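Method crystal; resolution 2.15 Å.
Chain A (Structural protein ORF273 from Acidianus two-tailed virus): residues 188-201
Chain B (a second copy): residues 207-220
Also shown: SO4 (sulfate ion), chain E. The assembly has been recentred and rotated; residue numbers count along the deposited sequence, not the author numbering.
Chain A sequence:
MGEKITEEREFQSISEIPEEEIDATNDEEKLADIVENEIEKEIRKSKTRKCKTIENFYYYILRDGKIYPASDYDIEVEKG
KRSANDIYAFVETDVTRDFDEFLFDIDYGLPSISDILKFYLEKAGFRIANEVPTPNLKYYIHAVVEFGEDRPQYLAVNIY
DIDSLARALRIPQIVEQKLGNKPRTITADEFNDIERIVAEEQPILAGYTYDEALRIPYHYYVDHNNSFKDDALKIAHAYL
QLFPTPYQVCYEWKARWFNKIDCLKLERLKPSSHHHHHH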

# COMPACT_ATOMS: atom_id res chain seq x y z
N ALA A 188 -9.49 -12.10 17.22
CA ALA A 188 -9.13 -11.50 15.93
C ALA A 188 -10.39 -10.87 15.31
O ALA A 188 -10.31 -9.79 14.71
CB ALA A 188 -8.57 -12.57 15.00
N ASP A 189 -11.56 -11.53 15.49
CA ASP A 189 -12.85 -11.04 15.01
C ASP A 189 -13.21 -9.70 15.62
O ASP A 189 -13.65 -8.81 14.90
CB ASP A 189 -13.95 -12.07 15.22
CG ASP A 189 -13.77 -13.30 14.35
OD1 ASP A 189 -13.38 -13.14 13.16
OD2 ASP A 189 -13.95 -14.42 14.86
N GLU A 190 -12.96 -9.54 16.94
CA GLU A 190 -13.21 -8.28 17.67
C GLU A 190 -12.30 -7.18 17.19
O GLU A 190 -12.73 -6.03 17.06
CB GLU A 190 -13.08 -8.49 19.17
CG GLU A 190 -14.26 -9.27 19.74
CD GLU A 190 -14.21 -9.50 21.24
OE1 GLU A 190 -13.14 -9.90 21.76
OE2 GLU A 190 -15.26 -9.30 21.89
N PHE A 191 -11.04 -7.51 16.93
CA PHE A 191 -10.07 -6.56 16.39
C PHE A 191 -10.58 -6.08 15.03
O PHE A 191 -10.62 -4.87 14.79
CB PHE A 191 -8.69 -7.22 16.27
CG PHE A 191 -7.63 -6.29 15.75
CD1 PHE A 191 -7.43 -6.13 14.38
CD2 PHE A 191 -6.81 -5.61 16.62
CE1 PHE A 191 -6.47 -5.27 13.90
CE2 PHE A 191 -5.86 -4.75 16.14
CZ PHE A 191 -5.70 -4.58 14.78
N ASN A 192 -10.98 -7.02 14.15
CA ASN A 192 -11.49 -6.73 12.81
C ASN A 192 -12.74 -5.85 12.81
O ASN A 192 -12.82 -4.93 11.99
CB ASN A 192 -11.68 -8.03 12.00
CG ASN A 192 -10.38 -8.72 11.67
OD1 ASN A 192 -9.30 -8.10 11.58
ND2 ASN A 192 -10.45 -10.03 11.47
N ASP A 193 -13.69 -6.14 13.72
CA ASP A 193 -14.94 -5.37 13.88
C ASP A 193 -14.63 -3.94 14.23
O ASP A 193 -15.23 -3.04 13.64
CB ASP A 193 -15.87 -5.99 14.96
CG ASP A 193 -16.48 -7.32 14.59
OD1 ASP A 193 -16.68 -7.56 13.38
OD2 ASP A 193 -16.78 -8.11 15.52
N ILE A 194 -13.66 -3.72 15.15
CA ILE A 194 -13.25 -2.37 15.54
C ILE A 194 -12.56 -1.67 14.36
O ILE A 194 -12.92 -0.54 14.03
CB ILE A 194 -12.40 -2.33 16.84
CG1 ILE A 194 -13.20 -2.88 18.03
CG2 ILE A 194 -11.85 -0.89 17.15
CD1 ILE A 194 -12.32 -3.34 19.15
N GLU A 195 -11.61 -2.36 13.73
CA GLU A 195 -10.87 -1.85 12.58
C GLU A 195 -11.81 -1.34 11.45
O GLU A 195 -11.60 -0.25 10.91
CB GLU A 195 -9.89 -2.94 12.08
CG GLU A 195 -9.11 -2.45 10.90
CD GLU A 195 -7.65 -2.82 10.82
OE1 GLU A 195 -7.34 -4.02 10.76
OE2 GLU A 195 -6.89 -1.91 10.46
N ARG A 196 -12.85 -2.13 11.13
CA ARG A 196 -13.84 -1.80 10.10
C ARG A 196 -14.56 -0.46 10.40
O ARG A 196 -14.73 0.37 9.50
CB ARG A 196 -14.85 -2.97 9.97
CG ARG A 196 -15.90 -2.77 8.88
CD ARG A 196 -17.09 -3.71 9.08
NE ARG A 196 -18.10 -3.09 9.95
CZ ARG A 196 -18.31 -3.41 11.23
NH1 ARG A 196 -17.62 -4.39 11.80
NH2 ARG A 196 -19.23 -2.77 11.94
N ILE A 197 -15.03 -0.27 11.66
CA ILE A 197 -15.69 0.97 12.10
C ILE A 197 -14.76 2.20 11.96
O ILE A 197 -15.19 3.24 11.44
CB ILE A 197 -16.22 0.86 13.56
CG1 ILE A 197 -17.26 -0.31 13.68
CG2 ILE A 197 -16.83 2.21 14.04
CD1 ILE A 197 -17.74 -0.64 15.17
N VAL A 198 -13.52 2.08 12.46
CA VAL A 198 -12.51 3.15 12.47
C VAL A 198 -12.16 3.59 11.05
O VAL A 198 -12.18 4.80 10.76
CB VAL A 198 -11.22 2.79 13.31
CG1 VAL A 198 -10.13 3.86 13.24
CG2 VAL A 198 -11.56 2.40 14.74
N ALA A 199 -11.89 2.61 10.15
CA ALA A 199 -11.39 2.89 8.81
C ALA A 199 -12.39 3.06 7.70
O ALA A 199 -12.11 3.76 6.73
CB ALA A 199 -10.39 1.82 8.43
N GLU A 200 -13.52 2.36 7.79
CA GLU A 200 -14.52 2.27 6.70
C GLU A 200 -15.93 2.75 7.02
O GLU A 200 -16.76 2.79 6.11
CB GLU A 200 -14.64 0.80 6.26
CG GLU A 200 -13.35 0.15 5.82
CD GLU A 200 -13.56 -1.32 5.56
OE1 GLU A 200 -14.04 -1.66 4.47
OE2 GLU A 200 -13.21 -2.15 6.43
N GLU A 201 -16.23 3.07 8.28
CA GLU A 201 -17.59 3.48 8.63
C GLU A 201 -17.77 4.90 9.10
O GLU A 201 -18.60 5.63 8.55
CB GLU A 201 -18.30 2.45 9.54
CG GLU A 201 -18.38 1.06 8.91
CD GLU A 201 -19.07 -0.03 9.71
OE1 GLU A 201 -19.07 0.05 10.96
OE2 GLU A 201 -19.56 -0.99 9.09
N GLY B 207 -17.52 -12.58 3.32
CA GLY B 207 -18.26 -11.55 4.04
C GLY B 207 -17.50 -10.27 4.29
O GLY B 207 -18.03 -9.35 4.94
N TYR B 208 -16.24 -10.20 3.80
CA TYR B 208 -15.40 -9.02 3.98
C TYR B 208 -15.41 -8.10 2.79
O TYR B 208 -15.50 -8.55 1.67
CB TYR B 208 -13.96 -9.42 4.26
CG TYR B 208 -13.78 -10.22 5.53
CD1 TYR B 208 -13.76 -9.60 6.78
CD2 TYR B 208 -13.63 -11.61 5.49
CE1 TYR B 208 -13.59 -10.33 7.95
CE2 TYR B 208 -13.43 -12.35 6.65
CZ TYR B 208 -13.41 -11.70 7.88
OH TYR B 208 -13.22 -12.43 9.03
N THR B 209 -15.13 -6.81 3.03
CA THR B 209 -15.06 -5.83 1.96
C THR B 209 -13.67 -5.94 1.27
O THR B 209 -12.79 -6.66 1.77
CB THR B 209 -15.26 -4.42 2.55
OG1 THR B 209 -14.22 -4.15 3.46
CG2 THR B 209 -16.62 -4.25 3.25
N TYR B 210 -13.47 -5.24 0.15
CA TYR B 210 -12.17 -5.23 -0.49
C TYR B 210 -11.06 -4.72 0.49
O TYR B 210 -9.98 -5.32 0.54
CB TYR B 210 -12.23 -4.41 -1.81
CG TYR B 210 -10.88 -4.09 -2.41
CD1 TYR B 210 -10.18 -2.95 -2.04
CD2 TYR B 210 -10.28 -4.96 -3.32
CE1 TYR B 210 -8.92 -2.67 -2.56
CE2 TYR B 210 -9.03 -4.67 -3.88
CZ TYR B 210 -8.34 -3.54 -3.46
OH TYR B 210 -7.10 -3.22 -3.97
N ASP B 211 -11.33 -3.63 1.27
CA ASP B 211 -10.31 -3.05 2.17
C ASP B 211 -9.95 -3.99 3.33
O ASP B 211 -8.77 -4.10 3.67
CB ASP B 211 -10.70 -1.63 2.66
CG ASP B 211 -10.59 -0.53 1.62
OD1 ASP B 211 -10.19 -0.81 0.48
OD2 ASP B 211 -10.92 0.63 1.95
N GLU B 212 -10.92 -4.73 3.87
CA GLU B 212 -10.65 -5.73 4.90
C GLU B 212 -9.88 -6.90 4.27
O GLU B 212 -8.97 -7.46 4.90
CB GLU B 212 -11.95 -6.26 5.47
CG GLU B 212 -12.71 -5.23 6.27
CD GLU B 212 -14.08 -5.71 6.68
OE1 GLU B 212 -14.95 -5.78 5.80
OE2 GLU B 212 -14.26 -6.08 7.86
N ALA B 213 -10.23 -7.26 3.04
CA ALA B 213 -9.55 -8.38 2.36
C ALA B 213 -8.08 -8.03 1.96
O ALA B 213 -7.28 -8.93 1.70
CB ALA B 213 -10.38 -8.90 1.20
N LEU B 214 -7.70 -6.74 1.96
CA LEU B 214 -6.31 -6.33 1.77
C LEU B 214 -5.59 -6.47 3.13
O LEU B 214 -4.52 -7.05 3.21
CB LEU B 214 -6.21 -4.85 1.33
CG LEU B 214 -6.50 -4.47 -0.12
CD1 LEU B 214 -6.49 -2.91 -0.26
CD2 LEU B 214 -5.43 -5.03 -1.06
N ARG B 215 -6.19 -5.94 4.19
CA ARG B 215 -5.65 -5.87 5.56
C ARG B 215 -5.46 -7.22 6.28
O ARG B 215 -4.37 -7.49 6.78
CB ARG B 215 -6.50 -4.91 6.43
CG ARG B 215 -6.34 -3.43 6.05
CD ARG B 215 -7.05 -2.52 7.02
NE ARG B 215 -6.77 -1.11 6.75
CZ ARG B 215 -7.65 -0.22 6.29
NH1 ARG B 215 -8.91 -0.59 6.06
NH2 ARG B 215 -7.28 1.03 6.06
N ILE B 216 -6.52 -8.06 6.33
CA ILE B 216 -6.51 -9.36 7.02
C ILE B 216 -5.50 -10.43 6.48
O ILE B 216 -4.67 -10.88 7.28
CB ILE B 216 -7.95 -9.91 7.30
CG1 ILE B 216 -8.81 -8.87 8.06
CG2 ILE B 216 -7.90 -11.24 8.03
CD1 ILE B 216 -10.34 -9.06 8.03
N PRO B 217 -5.48 -10.79 5.18
CA PRO B 217 -4.54 -11.84 4.70
C PRO B 217 -3.07 -11.47 4.90
O PRO B 217 -2.33 -12.19 5.55
CB PRO B 217 -4.91 -12.00 3.22
CG PRO B 217 -6.29 -11.57 3.14
CD PRO B 217 -6.38 -10.39 4.08
N TYR B 218 -2.66 -10.34 4.34
CA TYR B 218 -1.33 -9.76 4.44
C TYR B 218 -0.78 -9.81 5.92
O TYR B 218 0.40 -10.10 6.12
CB TYR B 218 -1.40 -8.34 3.91
CG TYR B 218 -0.05 -7.65 3.84
CD1 TYR B 218 0.47 -6.99 4.96
CD2 TYR B 218 0.69 -7.64 2.67
CE1 TYR B 218 1.72 -6.37 4.92
CE2 TYR B 218 1.92 -6.98 2.60
CZ TYR B 218 2.44 -6.36 3.73
OH TYR B 218 3.66 -5.73 3.68
N HIS B 219 -1.67 -9.55 6.93
CA HIS B 219 -1.50 -9.64 8.39
C HIS B 219 -0.93 -11.03 8.72
O HIS B 219 0.04 -11.17 9.47
CB HIS B 219 -2.92 -9.60 9.02
CG HIS B 219 -3.13 -8.89 10.32
ND1 HIS B 219 -4.23 -8.04 10.50
CD2 HIS B 219 -2.49 -9.02 11.51
CE1 HIS B 219 -4.16 -7.61 11.75
NE2 HIS B 219 -3.13 -8.17 12.40
N TYR B 220 -1.59 -12.08 8.19
CA TYR B 220 -1.21 -13.46 8.44
C TYR B 220 0.00 -13.88 7.64
O TYR B 220 0.91 -14.48 8.21
CB TYR B 220 -2.34 -14.44 8.11
CG TYR B 220 -1.95 -15.90 8.28
CD1 TYR B 220 -1.51 -16.38 9.51
CD2 TYR B 220 -2.06 -16.80 7.23
CE1 TYR B 220 -1.16 -17.72 9.68
CE2 TYR B 220 -1.74 -18.15 7.39
CZ TYR B 220 -1.28 -18.60 8.62
OH TYR B 220 -0.92 -19.91 8.80
S SO4 E . -2.98 -1.61 6.73
O1 SO4 E . -3.59 -0.88 7.82
O2 SO4 E . -1.59 -1.21 6.49
O3 SO4 E . -3.01 -3.03 7.05
O4 SO4 E . -3.72 -1.34 5.49
O HOH W 1 -13.31 -11.02 11.50
O HOH W 2 -12.30 -5.51 9.41
O HOH W 3 -10.60 -2.43 7.41

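The two helices cross at 130° with axes no closer than 11.0 Å, and long side chains and waters fill much of the space between them. Glu200(A) does so with chi1 m and chi2 t (-56°, 174°), an extended arm that brings OE1 to 2.7 Å from Thr209(B) OG1. Thr209(B) OG1, at chi1 p (62°), also lies 2.9 Å from Glu212(B) OE1, and its single proton cannot be assigned between the two carboxylates. Thr209(B) caps its helix, OG1 accepting a weak bond from Glu212(B) N at 3.4 Å, while Glu212(B), m then t, folds back so that Glu212(B) OE1 accepts from Thr209(B) N at 3.0 Å, with an N-H...acceptor angle of 170°.

Glu200(A) OE2 and Glu212(B) OE1 are like charges 4.1 Å apart. Water 3 links the former to Arg215(B), donating to Glu200(A) OE2 and accepting from Arg215(B) NH1, both at 2.8 Å. Arg215(B) is extended (m, t, t); its NE sits 3.8 Å from Glu195(A) OE2, a long salt bridge with the oxygen well out of the guanidinium plane, hence purely electrostatic.

Asn192(A) has chi1 m; water 1 accepts from Asn192(A) ND2 (3.0 Å), donates to Asp189(A) OD1 (2.7 Å) and lies 2.8 Å from Tyr208(B) OH, so it bridges the chains. Farther along, the rings form an offset edge-to-face pair, the His219(B) edge toward the Phe191(A) face, planes at 80° and centroids 5.9 Å apart.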